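Local coordinates for protein alpha-L-arabinosidase (Xanthomonas axonopodis pv. citri, PDB 6D25) that probably releases L-arabinofuranosyl side groups from arabinoxylans, including internally di-substituted ones, as a trimeric family GH51 hydrolase, at residues Leu263-Tyr268 against Val318-Asp323; Arg46-Gln51 against Arg367-Ala372; Leu296-Leu301 against Asp357-His362; Pro314-Ala319 against Ala363-Met368. One frame throughout, in Å; residues are numbered along the deposited sequence.

All four contacts belong to the eight-stranded parallel barrel of the enzyme and to the helices around it. Contacts 1 and 2 are buried and build the barrel wall: contact 1 pairs strand 262-269 with 319-325, and contact 2 closes the ring by joining strand 366-371 to the loop leading into strand 51-52. Backbone bonds dominate both. Contact 3 lies one layer out, where helices 285-312 and 346-361 pack through apolar side chains and a single histidine-carboxylate bond at the rim. Contact 4 is partly exposed at the strand-entry end; it shares V318 and A319 with contact 1, and R367 and M368 with contact 2, and relies on arginines binding loop carbonyls.

Contact 1. Residues Leu263-Tyr268 against Val318-Asp323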
loop_
_atom_site.group_PDB
_atom_site.type_symbol
_atom_site.label_atom_id
_atom_site.label_comp_id
_atom_site.label_asym_id
_atom_site.label_seq_id
_atom_site.Cartn_x
_atom_site.Cartn_y
_atom_site.Cartn_z
ATOM N N LEU A 263 5.621 -21.506 -2.364
ATOM C CA LEU A 263 4.420 -21.044 -1.680
ATOM C C LEU A 263 4.458 -21.615 -0.259
ATOM O O LEU A 263 4.563 -22.817 -0.107
ATOM C CB LEU A 263 3.175 -21.532 -2.411
ATOM C CG LEU A 263 1.851 -21.112 -1.766
ATOM C CD1 LEU A 263 1.644 -19.626 -1.908
ATOM C CD2 LEU A 263 0.682 -21.839 -2.385
ATOM N N SER A 264 4.399 -20.767 0.766
ATOM C CA SER A 264 4.509 -21.264 2.135
ATOM C C SER A 264 3.157 -21.795 2.628
ATOM O O SER A 264 2.135 -21.313 2.245
ATOM C CB SER A 264 5.076 -20.238 3.055
ATOM O OG SER A 264 4.170 -19.180 3.202
ATOM N N MET A 265 3.181 -22.829 3.426
ATOM C CA MET A 265 2.025 -23.275 4.172
ATOM C C MET A 265 2.445 -23.475 5.633
ATOM O O MET A 265 3.598 -23.723 5.900
ATOM C CB MET A 265 1.441 -24.566 3.604
ATOM C CG MET A 265 2.305 -25.773 3.693
ATOM S SD MET A 265 1.304 -27.325 3.380
ATOM C CE MET A 265 0.552 -27.559 4.989
ATOM N N HIS A 266 1.498 -23.327 6.535
ATOM C CA HIS A 266 1.740 -23.376 7.978
ATOM C C HIS A 266 0.729 -24.348 8.587
ATOM O O HIS A 266 -0.467 -24.215 8.290
ATOM C CB HIS A 266 1.555 -22.006 8.643
ATOM C CG HIS A 266 2.529 -20.982 8.177
ATOM N ND1 HIS A 266 2.429 -19.662 8.487
ATOM C CD2 HIS A 266 3.688 -21.090 7.507
ATOM C CE1 HIS A 266 3.448 -18.999 8.000
ATOM N NE2 HIS A 266 4.231 -19.844 7.386
ATOM N N TYR A 267 1.217 -25.286 9.431
ATOM C CA TYR A 267 0.313 -26.124 10.211
ATOM C C TYR A 267 0.990 -26.549 11.513
ATOM O O TYR A 267 1.968 -27.302 11.493
ATOM C CB TYR A 267 -0.097 -27.385 9.448
ATOM C CG TYR A 267 -0.979 -28.308 10.259
ATOM C CD1 TYR A 267 -2.239 -27.898 10.669
ATOM C CD2 TYR A 267 -0.539 -29.560 10.669
ATOM C CE1 TYR A 267 -3.044 -28.688 11.465
ATOM C CE2 TYR A 267 -1.332 -30.363 11.468
ATOM C CZ TYR A 267 -2.591 -29.940 11.867
ATOM O OH TYR A 267 -3.363 -30.744 12.680
ATOM N N TYR A 268 0.438 -26.089 12.626
ATOM C CA TYR A 268 0.869 -26.467 13.956
ATOM C C TYR A 268 0.023 -27.618 14.475
ATOM O O TYR A 268 -1.183 -27.717 14.225
ATOM C CB TYR A 268 0.739 -25.297 14.929
ATOM C CG TYR A 268 1.753 -24.217 14.701
ATOM C CD1 TYR A 268 3.044 -24.353 15.175
ATOM C CD2 TYR A 268 1.446 -23.084 13.971
ATOM C CE1 TYR A 268 3.998 -23.373 14.949
ATOM C CE2 TYR A 268 2.408 -22.112 13.719
ATOM C CZ TYR A 268 3.687 -22.245 14.222
ATOM O OH TYR A 268 4.649 -21.286 13.979
ATOM N N VAL A 318 6.749 -24.555 -8.758
ATOM C CA VAL A 318 6.628 -23.873 -7.469
ATOM C C VAL A 318 6.693 -24.919 -6.352
ATOM O O VAL A 318 5.836 -25.822 -6.275
ATOM C CB VAL A 318 5.314 -23.082 -7.374
ATOM C CG1 VAL A 318 5.164 -22.388 -6.037
ATOM C CG2 VAL A 318 5.160 -22.093 -8.539
ATOM N N ALA A 319 7.677 -24.785 -5.475
ATOM C CA ALA A 319 7.766 -25.647 -4.292
ATOM C C ALA A 319 6.638 -25.316 -3.314
ATOM O O ALA A 319 6.302 -24.139 -3.097
ATOM C CB ALA A 319 9.096 -25.457 -3.600
ATOM N N LEU A 320 6.122 -26.345 -2.652
ATOM C CA LEU A 320 5.354 -26.134 -1.451
ATOM C C LEU A 320 6.351 -26.143 -0.289
ATOM O O LEU A 320 7.191 -27.043 -0.160
ATOM C CB LEU A 320 4.293 -27.230 -1.311
ATOM C CG LEU A 320 3.327 -27.123 -0.140
ATOM C CD1 LEU A 320 2.595 -25.780 -0.114
ATOM C CD2 LEU A 320 2.330 -28.245 -0.260
ATOM N N VAL A 321 6.293 -25.073 0.490
ATOM C CA VAL A 321 7.274 -24.767 1.505
ATOM C C VAL A 321 6.542 -24.817 2.859
ATOM O O VAL A 321 5.699 -23.959 3.129
ATOM C CB VAL A 321 7.898 -23.389 1.255
ATOM C CG1 VAL A 321 8.832 -22.971 2.359
ATOM C CG2 VAL A 321 8.615 -23.351 -0.101
ATOM N N VAL A 322 6.811 -25.820 3.687
ATOM C CA VAL A 322 6.075 -25.917 4.928
ATOM C C VAL A 322 6.866 -25.120 5.951
ATOM O O VAL A 322 7.623 -25.722 6.720
ATOM C CB VAL A 322 5.883 -27.372 5.374
ATOM C CG1 VAL A 322 5.042 -27.485 6.662
ATOM C CG2 VAL A 322 5.232 -28.183 4.273
ATOM N N ASP A 323 6.727 -23.795 5.986
ATOM C CA ASP A 323 7.817 -23.117 6.732
ATOM C C ASP A 323 7.397 -22.786 8.166
ATOM O O ASP A 323 8.172 -22.139 8.857
ATOM C CB ASP A 323 8.438 -21.967 5.953
ATOM C CG ASP A 323 7.420 -20.920 5.628
ATOM O OD1 ASP A 323 6.268 -21.155 6.027
ATOM O OD2 ASP A 323 7.806 -19.903 5.014
#
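L263, S264 and M265 run beside L320, V321 and V322 as two parallel barrel strands whose local axes approach to 4.5 Å. V321 is held through both its backbone N and its backbone O: the N gives a bond to L263 O (2.9 Å), and the O accepts one from M265 N (2.8 Å). One step earlier L263 N meets A319 O at 2.8 Å, almost in line with the carbonyl bond. These are the sixth and seventh strands of the (β/α)8 barrel, joined by helix 285-312 in a beta-alpha-beta crossover. On the helix-facing side M265 lies alongside V322 and crosses L320 obliquely, M265 CG being 3.8 Å from L320 CD1; an unbranched, flexible methionine fits between two branched neighbours. The other face carries S264 and V321 toward the barrel interior, where the small S264 can turn its OG to the backbone N of G240. Beyond V322 the pairing weakens. D323 has CG placed between its backbone N and carbonyl carbon (chi1 60°), which carries OD1 to the edge of the H266 ring. The resulting bond from H266 NE2 to D323 OD1, 2.8 Å, is weak, bent to 120° at the hydrogen; D323 OD2 bonds weakly to Y151.

Contact 2. Residues Arg46-Gln51 against Arg367-Ala372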
loop_
_atom_site.group_PDB
_atom_site.type_symbol
_atom_site.label_atom_id
_atom_site.label_comp_id
_atom_site.label_asym_id
_atom_site.label_seq_id
_atom_site.Cartn_x
_atom_site.Cartn_y
_atom_site.Cartn_z
ATOM N N ARG A 46 17.303 -31.717 1.178
ATOM C CA ARG A 46 17.832 -31.401 2.501
ATOM C C ARG A 46 17.077 -30.228 3.133
ATOM O O ARG A 46 17.073 -30.133 4.353
ATOM C CB ARG A 46 19.328 -31.097 2.461
ATOM C CG ARG A 46 19.739 -29.814 1.751
ATOM C CD ARG A 46 21.264 -29.701 1.783
ATOM N NE ARG A 46 21.693 -28.392 1.264
ATOM C CZ ARG A 46 21.819 -28.059 -0.001
ATOM N NH1 ARG A 46 21.607 -28.966 -0.963
ATOM N NH2 ARG A 46 22.229 -26.821 -0.258
ATOM N N GLN A 47 16.455 -29.364 2.345
ATOM C CA GLN A 47 15.798 -28.173 2.889
ATOM C C GLN A 47 14.516 -28.551 3.648
ATOM O O GLN A 47 13.925 -27.698 4.298
ATOM C CB GLN A 47 15.459 -27.169 1.788
ATOM C CG GLN A 47 16.615 -26.787 0.879
ATOM C CD GLN A 47 17.820 -26.237 1.597
ATOM O OE1 GLN A 47 17.711 -25.721 2.694
ATOM N NE2 GLN A 47 18.971 -26.327 0.945
ATOM N N LEU A 48 14.104 -29.828 3.600
ATOM C CA LEU A 48 13.016 -30.294 4.454
ATOM C C LEU A 48 13.396 -30.229 5.942
ATOM O O LEU A 48 12.516 -30.308 6.808
ATOM C CB LEU A 48 12.668 -31.740 4.050
ATOM C CG LEU A 48 11.990 -31.899 2.688
ATOM C CD1 LEU A 48 11.697 -33.361 2.421
ATOM C CD2 LEU A 48 10.726 -31.067 2.589
ATOM N N PHE A 49 14.664 -30.081 6.245
ATOM C CA PHE A 49 15.174 -30.041 7.623
ATOM C C PHE A 49 15.511 -28.607 8.043
ATOM O O PHE A 49 16.347 -28.414 8.938
ATOM C CB PHE A 49 16.393 -30.974 7.718
ATOM C CG PHE A 49 15.997 -32.401 7.419
ATOM C CD1 PHE A 49 15.344 -33.154 8.374
ATOM C CD2 PHE A 49 16.129 -32.928 6.149
ATOM C CE1 PHE A 49 14.878 -34.437 8.078
ATOM C CE2 PHE A 49 15.735 -34.225 5.869
ATOM C CZ PHE A 49 15.062 -34.968 6.824
ATOM N N GLY A 50 14.856 -27.628 7.433
ATOM C CA GLY A 50 15.071 -26.229 7.779
ATOM C C GLY A 50 14.685 -25.908 9.211
ATOM O O GLY A 50 13.832 -26.598 9.863
ATOM N N GLN A 51 15.363 -24.870 9.725
ATOM C CA GLN A 51 15.119 -24.328 11.044
ATOM C C GLN A 51 14.552 -22.907 10.880
ATOM O O GLN A 51 14.538 -22.327 9.793
ATOM C CB GLN A 51 16.407 -24.321 11.863
ATOM C CG GLN A 51 17.076 -25.692 12.027
ATOM C CD GLN A 51 16.384 -26.589 13.032
ATOM O OE1 GLN A 51 15.590 -26.148 13.865
ATOM N NE2 GLN A 51 16.683 -27.879 12.958
ATOM N N ARG A 367 9.482 -29.238 -1.001
ATOM C CA ARG A 367 10.930 -29.217 -1.187
ATOM C C ARG A 367 11.615 -28.330 -0.136
ATOM O O ARG A 367 12.847 -28.215 -0.161
ATOM C CB ARG A 367 11.266 -28.729 -2.602
ATOM C CG ARG A 367 10.680 -29.623 -3.686
ATOM C CD ARG A 367 11.222 -29.432 -5.077
ATOM N NE ARG A 367 10.960 -28.169 -5.669
ATOM C CZ ARG A 367 10.029 -27.909 -6.596
ATOM N NH1 ARG A 367 10.050 -26.706 -7.142
ATOM N NH2 ARG A 367 9.123 -28.799 -6.949
ATOM N N MET A 368 10.853 -27.763 0.782
ATOM C CA MET A 368 11.397 -27.029 1.928
ATOM C C MET A 368 10.413 -27.154 3.100
ATOM O O MET A 368 9.200 -27.199 2.895
ATOM C CB MET A 368 11.555 -25.529 1.625
ATOM C CG MET A 368 12.449 -25.225 0.421
ATOM S SD MET A 368 12.577 -23.423 0.123
ATOM C CE MET A 368 13.514 -22.968 1.590
ATOM N N ALA A 369 10.941 -27.186 4.304
ATOM C CA ALA A 369 10.159 -27.128 5.533
ATOM C C ALA A 369 11.021 -26.546 6.641
ATOM O O ALA A 369 12.240 -26.638 6.597
ATOM C CB ALA A 369 9.610 -28.494 5.926
ATOM N N ASN A 370 10.375 -25.891 7.579
ATOM C CA ASN A 370 11.057 -25.259 8.705
ATOM C C ASN A 370 10.236 -25.492 9.977
ATOM O O ASN A 370 9.084 -25.029 10.106
ATOM C CB ASN A 370 11.298 -23.767 8.516
ATOM C CG ASN A 370 12.058 -23.419 7.257
ATOM O OD1 ASN A 370 11.478 -23.448 6.174
ATOM N ND2 ASN A 370 13.343 -23.098 7.385
ATOM N N ILE A 371 10.827 -26.197 10.937
ATOM C CA ILE A 371 10.163 -26.459 12.207
ATOM C C ILE A 371 10.194 -25.190 13.061
ATOM O O ILE A 371 11.215 -24.459 13.081
ATOM C CB ILE A 371 10.802 -27.671 12.921
ATOM C CG1 ILE A 371 9.885 -28.197 14.016
ATOM C CG2 ILE A 371 12.185 -27.335 13.457
ATOM C CD1 ILE A 371 10.324 -29.450 14.724
ATOM N N ALA A 372 9.126 -24.963 13.807
ATOM C CA ALA A 372 9.028 -23.841 14.725
ATOM C C ALA A 372 9.357 -24.279 16.158
ATOM O O ALA A 372 8.618 -25.112 16.697
ATOM C CB ALA A 372 7.626 -23.285 14.685
HETATM O O HOH W 1 13.703 -24.306 14.022
#
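N370 turns CG away from its own carbonyl carbon (chi1 -56°), and this swings its amide across to Q51, where ND2 binds Q51 O at 2.8 Å. The acceptor lies close to the amide plane of N370, but ND2 stands well above the carbonyl plane of Q51. Q51 in turn bends at its second torsion (chi2 -76°), laying OE1 beside I371 CG2 at 3.6 Å. A water sits between the two residues, 2.6 Å from Q51 OE1 and 2.7 Å from I371 O. Backbone bonds complete the join: A369 N reaches Q47 O at 3.0 Å, and I371 N reaches G50 O at 3.2 Å. Q47 O is gripped twice, since G50 N of the same turn approaches it from the opposite face of the carbonyl. Glycine suits position 50, because the place a CB would occupy is already filled by A369 O and N370 ND2. L48 covers the backbone with its branched end, CD2 lying 3.8 Å from M368 N, while the amide ends of Q47 and N370 both find N93. The contact thereby closes the (β/α)8 barrel: strand 366-371 has strand 319-325 on one flank and the run into strand 51-52 on the other, strand 51-52 pairs in turn with strand 93-96, and F398 of helix 393-400 packs on Q51 and I371.

Contact 3. Residues Leu296-Leu301 against Asp357-His362; sequences LVMDEL and DIFSQH
I358 points its branched side chain at L296, M298 and D299, joining helices 285-312 and 346-361, two successive helices of the layer that surrounds the (β/α)8 barrel. Their local axes run nearly parallel, 18° apart, at a closest distance of 9.7 Å, so the gap has to be bridged by side chains. The tight part centres on I358. Its CG2 presses against D299 CA at 3.8 Å, and I358 CD1 meets L296 CD2 at 4.0 Å, where L296 also packs on strand 424-435. Facing the barrel, M298 brings its CG within 4.0 Å of F359 CE1; its pliable chain suits a place between the F359 ring and M265 on the strand beneath, and F359 itself meets W325 edge-to-face. The outer side is looser and polar. D299 extends CG opposite its main-chain nitrogen (chi1 -174°), which carries the carboxylate to the imidazole of H362, the residue just after the helix. A short aspartate suits this rim: its carboxylate accepts the N-H of H362 while its CB still packs on I358. D299 OD1 lies close to the H362 ring plane, 2.7 Å from NE2, whereas NE2 comes in on the syn side of OD1, 32° out of the carboxylate plane.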
loop_
_atom_site.group_PDB
_atom_site.type_symbol
_atom_site.label_atom_id
_atom_site.label_comp_id
_atom_site.label_asym_id
_atom_site.label_seq_id
_atom_site.Cartn_x
_atom_site.Cartn_y
_atom_site.Cartn_z
ATOM N N LEU A 296 -0.698 -35.948 12.140
ATOM C CA LEU A 296 -0.817 -36.713 10.902
ATOM C C LEU A 296 -1.707 -36.010 9.856
ATOM O O LEU A 296 -1.647 -36.346 8.665
ATOM C CB LEU A 296 -1.354 -38.108 11.225
ATOM C CG LEU A 296 -0.306 -39.069 11.802
ATOM C CD1 LEU A 296 -0.986 -40.330 12.319
ATOM C CD2 LEU A 296 0.697 -39.450 10.758
ATOM N N VAL A 297 -2.466 -35.036 10.292
ATOM C CA VAL A 297 -3.315 -34.263 9.395
ATOM C C VAL A 297 -2.436 -33.554 8.319
ATOM O O VAL A 297 -2.899 -33.267 7.209
ATOM C CB VAL A 297 -4.169 -33.272 10.209
ATOM C CG1 VAL A 297 -4.896 -32.272 9.318
ATOM C CG2 VAL A 297 -5.168 -33.968 11.115
ATOM N N MET A 298 -1.171 -33.306 8.642
ATOM C CA MET A 298 -0.215 -32.743 7.661
ATOM C C MET A 298 -0.301 -33.464 6.304
ATOM O O MET A 298 -0.187 -32.817 5.260
ATOM C CB MET A 298 1.210 -32.815 8.203
ATOM C CG MET A 298 2.266 -32.237 7.279
ATOM S SD MET A 298 2.183 -30.455 7.071
ATOM C CE MET A 298 2.940 -29.862 8.581
ATOM N N ASP A 299 -0.480 -34.793 6.300
ATOM C CA ASP A 299 -0.497 -35.513 5.046
ATOM C C ASP A 299 -1.701 -35.089 4.181
ATOM O O ASP A 299 -1.553 -34.852 2.994
ATOM C CB ASP A 299 -0.498 -37.028 5.236
ATOM C CG ASP A 299 -0.361 -37.733 3.891
ATOM O OD1 ASP A 299 0.671 -37.621 3.260
ATOM O OD2 ASP A 299 -1.323 -38.315 3.456
ATOM N N GLU A 300 -2.890 -34.996 4.788
ATOM C CA GLU A 300 -4.095 -34.564 4.081
ATOM C C GLU A 300 -3.923 -33.130 3.554
ATOM O O GLU A 300 -4.285 -32.834 2.415
ATOM C CB GLU A 300 -5.307 -34.659 5.016
ATOM C CG GLU A 300 -6.569 -34.104 4.415
ATOM C CD GLU A 300 -7.773 -34.072 5.349
ATOM O OE1 GLU A 300 -7.704 -34.689 6.453
ATOM O OE2 GLU A 300 -8.773 -33.428 4.943
ATOM N N LEU A 301 -3.405 -32.229 4.394
ATOM C CA LEU A 301 -3.199 -30.827 3.985
ATOM C C LEU A 301 -2.245 -30.761 2.791
ATOM O O LEU A 301 -2.548 -30.074 1.794
ATOM C CB LEU A 301 -2.630 -30.021 5.151
ATOM C CG LEU A 301 -3.524 -29.894 6.383
ATOM C CD1 LEU A 301 -2.784 -29.118 7.457
ATOM C CD2 LEU A 301 -4.868 -29.237 6.076
ATOM N N ASP A 357 8.556 -38.383 7.647
ATOM C CA ASP A 357 8.022 -39.463 6.811
ATOM C C ASP A 357 7.089 -38.856 5.758
ATOM O O ASP A 357 7.211 -39.134 4.556
ATOM C CB ASP A 357 7.287 -40.512 7.643
ATOM C CG ASP A 357 8.136 -41.361 8.592
ATOM O OD1 ASP A 357 9.413 -41.346 8.469
ATOM O OD2 ASP A 357 7.501 -42.053 9.494
ATOM N N ILE A 358 6.172 -37.994 6.222
ATOM C CA ILE A 358 5.153 -37.434 5.336
ATOM C C ILE A 358 5.797 -36.542 4.264
ATOM O O ILE A 358 5.488 -36.631 3.069
ATOM C CB ILE A 358 4.090 -36.710 6.162
ATOM C CG1 ILE A 358 3.200 -37.693 6.928
ATOM C CG2 ILE A 358 3.256 -35.748 5.296
ATOM C CD1 ILE A 358 2.414 -37.016 8.048
ATOM N N PHE A 359 6.699 -35.658 4.675
ATOM C CA PHE A 359 7.341 -34.766 3.700
ATOM C C PHE A 359 8.052 -35.589 2.628
ATOM O O PHE A 359 7.973 -35.247 1.408
ATOM C CB PHE A 359 8.373 -33.853 4.353
ATOM C CG PHE A 359 7.889 -32.924 5.431
ATOM C CD1 PHE A 359 6.599 -32.462 5.459
ATOM C CD2 PHE A 359 8.779 -32.428 6.376
ATOM C CE1 PHE A 359 6.158 -31.599 6.463
ATOM C CE2 PHE A 359 8.361 -31.549 7.353
ATOM C CZ PHE A 359 7.051 -31.154 7.408
ATOM N N SER A 360 8.745 -36.652 3.057
ATOM C CA SER A 360 9.533 -37.444 2.120
ATOM C C SER A 360 8.625 -38.187 1.123
ATOM O O SER A 360 9.076 -38.516 -0.000
ATOM C CB SER A 360 10.459 -38.375 2.870
ATOM O OG SER A 360 9.791 -39.537 3.339
ATOM N N GLN A 361 7.355 -38.444 1.494
ATOM C CA GLN A 361 6.382 -39.075 0.608
ATOM C C GLN A 361 5.853 -38.079 -0.440
ATOM O O GLN A 361 5.162 -38.489 -1.386
ATOM C CB GLN A 361 5.166 -39.618 1.376
ATOM C CG GLN A 361 5.474 -40.652 2.420
ATOM C CD GLN A 361 6.432 -41.694 1.883
ATOM O OE1 GLN A 361 6.056 -42.491 1.003
ATOM N NE2 GLN A 361 7.690 -41.632 2.357
ATOM N N HIS A 362 6.098 -36.774 -0.253
ATOM C CA HIS A 362 5.580 -35.726 -1.143
ATOM C C HIS A 362 6.747 -34.941 -1.716
ATOM O O HIS A 362 6.602 -33.740 -2.002
ATOM C CB HIS A 362 4.615 -34.811 -0.363
ATOM C CG HIS A 362 3.355 -35.507 0.035
ATOM N ND1 HIS A 362 2.292 -35.601 -0.832
ATOM C CD2 HIS A 362 2.995 -36.120 1.181
ATOM C CE1 HIS A 362 1.311 -36.288 -0.251
ATOM N NE2 HIS A 362 1.714 -36.618 1.006
#

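Contact 4. Residues Pro314-Ala319 against Ala363-Met368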
loop_
_atom_site.group_PDB
_atom_site.type_symbol
_atom_site.label_atom_id
_atom_site.label_comp_id
_atom_site.label_asym_id
_atom_site.label_seq_id
_atom_site.Cartn_x
_atom_site.Cartn_y
_atom_site.Cartn_z
ATOM N N PRO A 314 1.210 -27.532 -13.162
ATOM C CA PRO A 314 1.297 -28.980 -13.332
ATOM C C PRO A 314 2.755 -29.490 -13.406
ATOM O O PRO A 314 3.008 -30.611 -13.038
ATOM C CB PRO A 314 0.549 -29.307 -14.627
ATOM C CG PRO A 314 0.531 -28.009 -15.370
ATOM C CD PRO A 314 0.505 -26.939 -14.308
ATOM N N ALA A 315 3.700 -28.652 -13.819
ATOM C CA ALA A 315 5.111 -29.092 -13.885
ATOM C C ALA A 315 5.771 -29.035 -12.500
ATOM O O ALA A 315 6.929 -29.422 -12.394
ATOM C CB ALA A 315 5.854 -28.231 -14.864
ATOM N N LYS A 316 5.103 -28.492 -11.466
ATOM C CA LYS A 316 5.648 -28.427 -10.125
ATOM C C LYS A 316 6.888 -27.528 -10.055
ATOM O O LYS A 316 7.821 -27.779 -9.263
ATOM C CB LYS A 316 5.956 -29.811 -9.552
ATOM C CG LYS A 316 4.839 -30.832 -9.689
ATOM C CD LYS A 316 5.125 -32.093 -8.870
ATOM C CE LYS A 316 4.161 -33.208 -9.202
ATOM N NZ LYS A 316 4.521 -33.779 -10.522
ATOM N N LYS A 317 6.880 -26.432 -10.789
ATOM C CA LYS A 317 7.959 -25.484 -10.667
ATOM C C LYS A 317 7.930 -24.783 -9.307
ATOM O O LYS A 317 8.988 -24.427 -8.779
ATOM C CB LYS A 317 7.906 -24.437 -11.790
ATOM C CG LYS A 317 7.918 -25.016 -13.186
ATOM C CD LYS A 317 8.913 -24.400 -14.180
ATOM C CE LYS A 317 9.074 -25.312 -15.381
ATOM N NZ LYS A 317 7.849 -25.279 -16.228
ATOM N N VAL A 318 6.749 -24.555 -8.758
ATOM C CA VAL A 318 6.628 -23.873 -7.469
ATOM C C VAL A 318 6.693 -24.919 -6.352
ATOM O O VAL A 318 5.836 -25.822 -6.275
ATOM C CB VAL A 318 5.314 -23.082 -7.374
ATOM C CG1 VAL A 318 5.164 -22.388 -6.037
ATOM C CG2 VAL A 318 5.160 -22.093 -8.539
ATOM N N ALA A 319 7.677 -24.785 -5.475
ATOM C CA ALA A 319 7.766 -25.647 -4.292
ATOM C C ALA A 319 6.638 -25.316 -3.314
ATOM O O ALA A 319 6.302 -24.139 -3.097
ATOM C CB ALA A 319 9.096 -25.457 -3.600
ATOM N N ALA A 363 7.867 -35.630 -1.954
ATOM C CA ALA A 363 9.159 -34.944 -2.175
ATOM C C ALA A 363 9.189 -34.214 -3.521
ATOM O O ALA A 363 10.029 -33.347 -3.694
ATOM C CB ALA A 363 10.288 -35.953 -2.107
ATOM N N GLU A 364 8.348 -34.577 -4.481
ATOM C CA GLU A 364 8.389 -33.823 -5.763
ATOM C C GLU A 364 7.858 -32.391 -5.584
ATOM O O GLU A 364 8.370 -31.466 -6.240
ATOM C CB GLU A 364 7.676 -34.506 -6.931
ATOM C CG GLU A 364 6.409 -35.228 -6.557
ATOM C CD GLU A 364 6.648 -36.545 -5.809
ATOM O OE1 GLU A 364 6.242 -36.620 -4.567
ATOM O OE2 GLU A 364 7.301 -37.477 -6.441
ATOM N N ARG A 365 6.914 -32.202 -4.674
ATOM C CA ARG A 365 6.297 -30.870 -4.514
ATOM C C ARG A 365 6.822 -30.185 -3.254
ATOM O O ARG A 365 7.103 -28.991 -3.283
ATOM C CB ARG A 365 4.781 -31.014 -4.475
ATOM C CG ARG A 365 4.044 -29.702 -4.196
ATOM C CD ARG A 365 4.110 -28.644 -5.294
ATOM N NE ARG A 365 3.238 -28.970 -6.409
ATOM C CZ ARG A 365 3.056 -28.165 -7.457
ATOM N NH1 ARG A 365 3.701 -27.003 -7.502
ATOM N NH2 ARG A 365 2.214 -28.518 -8.436
ATOM N N VAL A 366 6.882 -30.916 -2.138
ATOM C CA VAL A 366 7.328 -30.342 -0.884
ATOM C C VAL A 366 8.855 -30.398 -0.838
ATOM O O VAL A 366 9.437 -31.507 -0.673
ATOM C CB VAL A 366 6.712 -31.055 0.330
ATOM C CG1 VAL A 366 7.167 -30.398 1.624
ATOM C CG2 VAL A 366 5.187 -31.062 0.265
ATOM N N ARG A 367 9.482 -29.238 -1.001
ATOM C CA ARG A 367 10.930 -29.217 -1.187
ATOM C C ARG A 367 11.615 -28.330 -0.136
ATOM O O ARG A 367 12.847 -28.215 -0.161
ATOM C CB ARG A 367 11.266 -28.729 -2.602
ATOM C CG ARG A 367 10.680 -29.623 -3.686
ATOM C CD ARG A 367 11.222 -29.432 -5.077
ATOM N NE ARG A 367 10.960 -28.169 -5.669
ATOM C CZ ARG A 367 10.029 -27.909 -6.596
ATOM N NH1 ARG A 367 10.050 -26.706 -7.142
ATOM N NH2 ARG A 367 9.123 -28.799 -6.949
ATOM N N MET A 368 10.853 -27.763 0.782
ATOM C CA MET A 368 11.397 -27.029 1.928
ATOM C C MET A 368 10.413 -27.154 3.100
ATOM O O MET A 368 9.200 -27.199 2.895
ATOM C CB MET A 368 11.555 -25.529 1.625
ATOM C CG MET A 368 12.449 -25.225 0.421
ATOM S SD MET A 368 12.577 -23.423 0.123
ATOM C CE MET A 368 13.514 -22.968 1.590
#
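R367 and R365 reach across to backbone carbonyls of the loop that leads into strand 319-325. R367 NH2 binds K316 O at 2.8 Å, with the bond lying in the carbonyl plane and close to the guanidinium plane; the same NH2 holds E364 O of its own segment at 2.9 Å. R367 NH1 adds a weak bond to K317 O, so this one flat group gathers three carbonyl oxygens along its edge. The bend at its third torsion (chi3 -65°) turns that edge toward the loop. R365 works in a similar way: NH1 meets V318 O at 2.7 Å, again in the carbonyl plane, while salt bridges run from the same NH1 to D313 and from NH2 to D310, D310 being in the last turn of helix 285-312 and D313 just after it. Packing fills in around these bonds. K316 CA lies over one face of the R365 guanidinium, 3.4 Å above its plane, and A319 CA lies over a face of R367. Small A319 leaves room for this, its CB lying 3.9 Å from R367 NE. Farther out, K316 and E364 run side by side through their methylenes, K316 CD being 4.0 Å from E364 CB, though their charged ends do not meet: K316 NZ stays 6.2 Å from E364 OE2. An arginine suits such a place because it can satisfy several carbonyls of an irregular loop at once, and the two aspartates probably help to balance the charge of R365.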